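Long-range contact in alpha-galactosidase (Thermus thermophilus, PDB 6LCJ), which probably releases terminal alpha-linked galactose from oligosaccharides by hydrolysis, as a hexameric, thermostable glycosidase of family GH36: residues Gly25-Val36 against Gly124-Leu135. Residues are numbered along the deposited sequence; the frame is centred on the assembly and turned at random.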
loop_
_atom_site.group_PDB
_atom_site.type_symbol
_atom_site.label_atom_id
_atom_site.label_comp_id
_atom_site.label_asym_id
_atom_site.label_seq_id
_atom_site.Cartn_x
_atom_site.Cartn_y
_atom_site.Cartn_z
ATOM N N GLY E 25 -21.199 44.008 -24.028
ATOM C CA GLY E 25 -20.376 43.892 -22.842
ATOM C C GLY E 25 -19.153 43.014 -22.990
ATOM O O GLY E 25 -18.381 42.890 -22.028
ATOM N N GLY E 26 -18.953 42.397 -24.155
ATOM C CA GLY E 26 -17.782 41.578 -24.388
ATOM C C GLY E 26 -17.828 40.916 -25.747
ATOM O O GLY E 26 -18.112 41.571 -26.758
ATOM N N VAL E 27 -17.571 39.611 -25.789
ATOM C CA VAL E 27 -17.517 38.865 -27.036
ATOM C C VAL E 27 -18.183 37.513 -26.826
ATOM O O VAL E 27 -18.449 37.085 -25.704
ATOM C CB VAL E 27 -16.071 38.661 -27.548
ATOM C CG1 VAL E 27 -15.470 39.977 -28.031
ATOM C CG2 VAL E 27 -15.209 38.014 -26.458
ATOM N N ARG E 28 -18.415 36.827 -27.933
ATOM C CA ARG E 28 -19.011 35.503 -27.926
ATOM C C ARG E 28 -18.062 34.544 -28.630
ATOM O O ARG E 28 -17.666 34.783 -29.775
ATOM C CB ARG E 28 -20.376 35.518 -28.603
ATOM C CG ARG E 28 -21.092 34.204 -28.514
ATOM C CD ARG E 28 -22.432 34.268 -29.218
ATOM N NE ARG E 28 -23.328 35.261 -28.637
ATOM C CZ ARG E 28 -24.531 34.963 -28.161
ATOM N NH1 ARG E 28 -24.962 33.695 -28.205
ATOM N NH2 ARG E 28 -25.296 35.924 -27.644
ATOM N N LEU E 29 -17.696 33.471 -27.938
ATOM C CA LEU E 29 -16.811 32.441 -28.456
ATOM C C LEU E 29 -17.637 31.238 -28.875
ATOM O O LEU E 29 -18.785 31.076 -28.453
ATOM C CB LEU E 29 -15.783 32.032 -27.399
ATOM C CG LEU E 29 -15.073 33.191 -26.693
ATOM C CD1 LEU E 29 -14.039 32.664 -25.712
ATOM C CD2 LEU E 29 -14.427 34.137 -27.710
ATOM N N TRP E 30 -17.047 30.394 -29.720
ATOM C CA TRP E 30 -17.631 29.093 -30.011
ATOM C C TRP E 30 -16.606 27.993 -29.818
ATOM O O TRP E 30 -15.432 28.167 -30.155
ATOM C CB TRP E 30 -18.175 29.013 -31.419
ATOM C CG TRP E 30 -19.628 29.077 -31.391
ATOM C CD1 TRP E 30 -20.501 28.037 -31.198
ATOM C CD2 TRP E 30 -20.418 30.263 -31.499
ATOM N NE1 TRP E 30 -21.799 28.513 -31.200
ATOM C CE2 TRP E 30 -21.773 29.875 -31.387
ATOM C CE3 TRP E 30 -20.112 31.616 -31.700
ATOM C CZ2 TRP E 30 -22.818 30.794 -31.465
ATOM C CZ3 TRP E 30 -21.148 32.522 -31.777
ATOM C CH2 TRP E 30 -22.487 32.108 -31.664
ATOM N N GLY E 31 -17.053 26.860 -29.277
ATOM C CA GLY E 31 -16.178 25.711 -29.186
ATOM C C GLY E 31 -16.459 24.773 -28.040
ATOM O O GLY E 31 -16.781 25.205 -26.928
ATOM N N ARG E 32 -16.340 23.473 -28.304
ATOM C CA ARG E 32 -16.451 22.492 -27.234
ATOM C C ARG E 32 -15.468 22.797 -26.115
ATOM O O ARG E 32 -15.801 22.666 -24.932
ATOM C CB ARG E 32 -16.230 21.081 -27.780
ATOM C CG ARG E 32 -17.016 20.010 -27.037
ATOM C CD ARG E 32 -16.311 18.661 -27.073
ATOM N NE ARG E 32 -16.796 17.745 -26.037
ATOM C CZ ARG E 32 -16.006 17.144 -25.141
ATOM N NH1 ARG E 32 -14.697 17.367 -25.151
ATOM N NH2 ARG E 32 -16.522 16.325 -24.228
ATOM N N GLU E 33 -14.259 23.224 -26.462
ATOM C CA GLU E 33 -13.287 23.647 -25.466
ATOM C C GLU E 33 -12.717 24.997 -25.860
ATOM O O GLU E 33 -12.379 25.212 -27.026
ATOM C CB GLU E 33 -12.155 22.632 -25.294
ATOM C CG GLU E 33 -11.331 22.947 -24.063
ATOM C CD GLU E 33 -10.241 21.942 -23.799
ATOM O OE1 GLU E 33 -10.515 20.716 -23.860
ATOM O OE2 GLU E 33 -9.103 22.390 -23.537
ATOM N N VAL E 34 -12.625 25.907 -24.894
ATOM C CA VAL E 34 -12.065 27.228 -25.130
ATOM C C VAL E 34 -11.067 27.526 -24.023
ATOM O O VAL E 34 -11.208 27.063 -22.889
ATOM C CB VAL E 34 -13.149 28.333 -25.216
ATOM C CG1 VAL E 34 -14.119 28.045 -26.368
ATOM C CG2 VAL E 34 -13.896 28.477 -23.899
ATOM N N ARG E 35 -10.031 28.280 -24.372
ATOM C CA ARG E 35 -8.970 28.619 -23.441
ATOM C C ARG E 35 -8.776 30.121 -23.476
ATOM O O ARG E 35 -8.579 30.692 -24.547
ATOM C CB ARG E 35 -7.670 27.896 -23.797
ATOM C CG ARG E 35 -7.817 26.393 -23.793
ATOM C CD ARG E 35 -6.499 25.699 -23.539
ATOM N NE ARG E 35 -6.700 24.266 -23.400
ATOM C CZ ARG E 35 -5.729 23.366 -23.400
ATOM N NH1 ARG E 35 -4.469 23.753 -23.545
ATOM N NH2 ARG E 35 -6.024 22.076 -23.260
ATOM N N VAL E 36 -8.847 30.756 -22.314
ATOM C CA VAL E 36 -8.691 32.197 -22.190
ATOM C C VAL E 36 -7.559 32.442 -21.209
ATOM O O VAL E 36 -7.541 31.849 -20.126
ATOM C CB VAL E 36 -9.991 32.873 -21.713
ATOM C CG1 VAL E 36 -9.774 34.356 -21.513
ATOM C CG2 VAL E 36 -11.125 32.622 -22.696
ATOM N N GLY E 124 -12.858 26.469 -20.539
ATOM C CA GLY E 124 -14.242 26.042 -20.611
ATOM C C GLY E 124 -14.372 24.790 -21.456
ATOM O O GLY E 124 -13.798 24.700 -22.541
ATOM N N ARG E 125 -15.130 23.823 -20.943
ATOM C CA ARG E 125 -15.273 22.530 -21.596
ATOM C C ARG E 125 -16.724 22.080 -21.525
ATOM O O ARG E 125 -17.253 21.851 -20.436
ATOM C CB ARG E 125 -14.356 21.486 -20.956
ATOM C CG ARG E 125 -14.396 20.133 -21.661
ATOM C CD ARG E 125 -13.410 19.159 -21.072
ATOM N NE ARG E 125 -12.044 19.617 -21.270
ATOM C CZ ARG E 125 -11.012 19.190 -20.557
ATOM N NH1 ARG E 125 -11.202 18.295 -19.594
ATOM N NH2 ARG E 125 -9.798 19.662 -20.807
ATOM N N TYR E 126 -17.359 21.947 -22.686
ATOM C CA TYR E 126 -18.688 21.361 -22.765
ATOM C C TYR E 126 -18.583 19.847 -22.638
ATOM O O TYR E 126 -17.692 19.225 -23.214
ATOM C CB TYR E 126 -19.365 21.743 -24.084
ATOM C CG TYR E 126 -20.107 23.073 -24.048
ATOM C CD1 TYR E 126 -21.366 23.184 -23.466
ATOM C CD2 TYR E 126 -19.546 24.213 -24.602
ATOM C CE1 TYR E 126 -22.042 24.411 -23.426
ATOM C CE2 TYR E 126 -20.209 25.432 -24.570
ATOM C CZ TYR E 126 -21.451 25.525 -23.983
ATOM O OH TYR E 126 -22.092 26.735 -23.972
ATOM N N ALA E 127 -19.488 19.255 -21.861
ATOM C CA ALA E 127 -19.437 17.812 -21.637
ATOM C C ALA E 127 -19.997 17.040 -22.831
ATOM O O ALA E 127 -19.361 16.106 -23.337
ATOM C CB ALA E 127 -20.194 17.452 -20.358
ATOM N N GLY E 128 -21.187 17.411 -23.292
ATOM C CA GLY E 128 -21.728 16.817 -24.495
ATOM C C GLY E 128 -21.377 17.597 -25.749
ATOM O O GLY E 128 -20.199 17.815 -26.052
ATOM N N LYS E 129 -22.391 18.021 -26.495
ATOM C CA LYS E 129 -22.118 18.765 -27.714
ATOM C C LYS E 129 -21.684 20.185 -27.372
ATOM O O LYS E 129 -22.084 20.745 -26.341
ATOM C CB LYS E 129 -23.347 18.780 -28.624
ATOM C CG LYS E 129 -24.670 18.993 -27.906
ATOM C CD LYS E 129 -25.727 19.583 -28.845
ATOM C CE LYS E 129 -26.710 20.476 -28.085
ATOM N NZ LYS E 129 -27.645 21.234 -28.972
ATOM N N GLY E 130 -20.851 20.758 -28.255
ATOM C CA GLY E 130 -20.264 22.084 -28.094
ATOM C C GLY E 130 -21.248 23.206 -27.832
ATOM O O GLY E 130 -22.427 22.962 -27.552
ATOM N N GLY E 131 -20.790 24.446 -27.913
ATOM C CA GLY E 131 -21.696 25.547 -27.668
ATOM C C GLY E 131 -20.959 26.863 -27.633
ATOM O O GLY E 131 -19.760 26.947 -27.923
ATOM N N ALA E 132 -21.713 27.896 -27.268
ATOM C CA ALA E 132 -21.231 29.264 -27.248
ATOM C C ALA E 132 -20.808 29.656 -25.839
ATOM O O ALA E 132 -21.097 28.967 -24.854
ATOM C CB ALA E 132 -22.308 30.227 -27.761
ATOM N N TRP E 133 -20.143 30.811 -25.757
ATOM C CA TRP E 133 -19.557 31.307 -24.527
ATOM C C TRP E 133 -19.645 32.817 -24.523
ATOM O O TRP E 133 -19.537 33.457 -25.567
ATOM C CB TRP E 133 -18.082 30.924 -24.377
ATOM C CG TRP E 133 -17.812 29.473 -24.375
ATOM C CD1 TRP E 133 -17.584 28.683 -25.463
ATOM C CD2 TRP E 133 -17.722 28.618 -23.225
ATOM N NE1 TRP E 133 -17.360 27.392 -25.061
ATOM C CE2 TRP E 133 -17.439 27.326 -23.692
ATOM C CE3 TRP E 133 -17.855 28.825 -21.851
ATOM C CZ2 TRP E 133 -17.283 26.235 -22.829
ATOM C CZ3 TRP E 133 -17.707 27.736 -20.995
ATOM C CH2 TRP E 133 -17.430 26.461 -21.491
ATOM N N PHE E 134 -19.821 33.378 -23.337
ATOM C CA PHE E 134 -19.685 34.805 -23.132
ATOM C C PHE E 134 -18.337 35.034 -22.479
ATOM O O PHE E 134 -17.987 34.330 -21.525
ATOM C CB PHE E 134 -20.806 35.362 -22.255
ATOM C CG PHE E 134 -20.717 36.842 -22.053
ATOM C CD1 PHE E 134 -20.733 37.696 -23.145
ATOM C CD2 PHE E 134 -20.595 37.378 -20.788
ATOM C CE1 PHE E 134 -20.640 39.063 -22.981
ATOM C CE2 PHE E 134 -20.492 38.745 -20.608
ATOM C CZ PHE E 134 -20.520 39.594 -21.717
ATOM N N LEU E 135 -17.569 35.982 -23.012
ATOM C CA LEU E 135 -16.281 36.332 -22.430
ATOM C C LEU E 135 -16.225 37.837 -22.259
ATOM O O LEU E 135 -16.547 38.582 -23.186
ATOM C CB LEU E 135 -15.114 35.846 -23.293
ATOM C CG LEU E 135 -13.748 36.469 -22.996
ATOM C CD1 LEU E 135 -13.163 35.885 -21.730
ATOM C CD2 LEU E 135 -12.802 36.306 -24.169
#
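Val34 sets CG2 over one face of the Trp133 indole, 3.7 Å from the centroid of its five-membered ring and 9° off the normal, while Tyr126 CE2 lies over the opposite face. At the indole edge, Trp133 NE1 gives Gly31 O a nearly straight hydrogen bond of 2.9 Å, in both the ring and carbonyl planes, which satisfies this buried N-H and fixes the ring's rotation. Gly124 suits its place, since a CB there would run into Trp133 CH2. On the other side of the strands, Ala132 is small enough for its CB to sit 3.7 Å from Trp30 CE2, over that ring's face. Arg32 has Tyr126 O over one guanidinium face; at the edge, its NH2 binds Ala127 O at 3.0 Å. Each segment crosses from one antiparallel sheet of a beta-sandwich to the other: 26-30 pairs with 132-135, 33-36 with 124-126, and Trp133 and Leu135 help fill the space between. Val36 CG1 meets Leu135 CD1 tip to tip at 3.7 Å. With CG anti to N (chi1 -168°), Glu33 runs alongside Arg125, whose NE makes a salt bridge to Glu33 OE1, from above the carboxylate plane, at 3.2 Å; Arg35 makes a second, side-on, to OE2 through NE and NH2. Arg35 NH2 also bonds Asp256 O of a neighbouring subunit. Replacing Glu33 by an alanine is likely to leave both arginines without their shared carboxylate and Arg35 freer to turn.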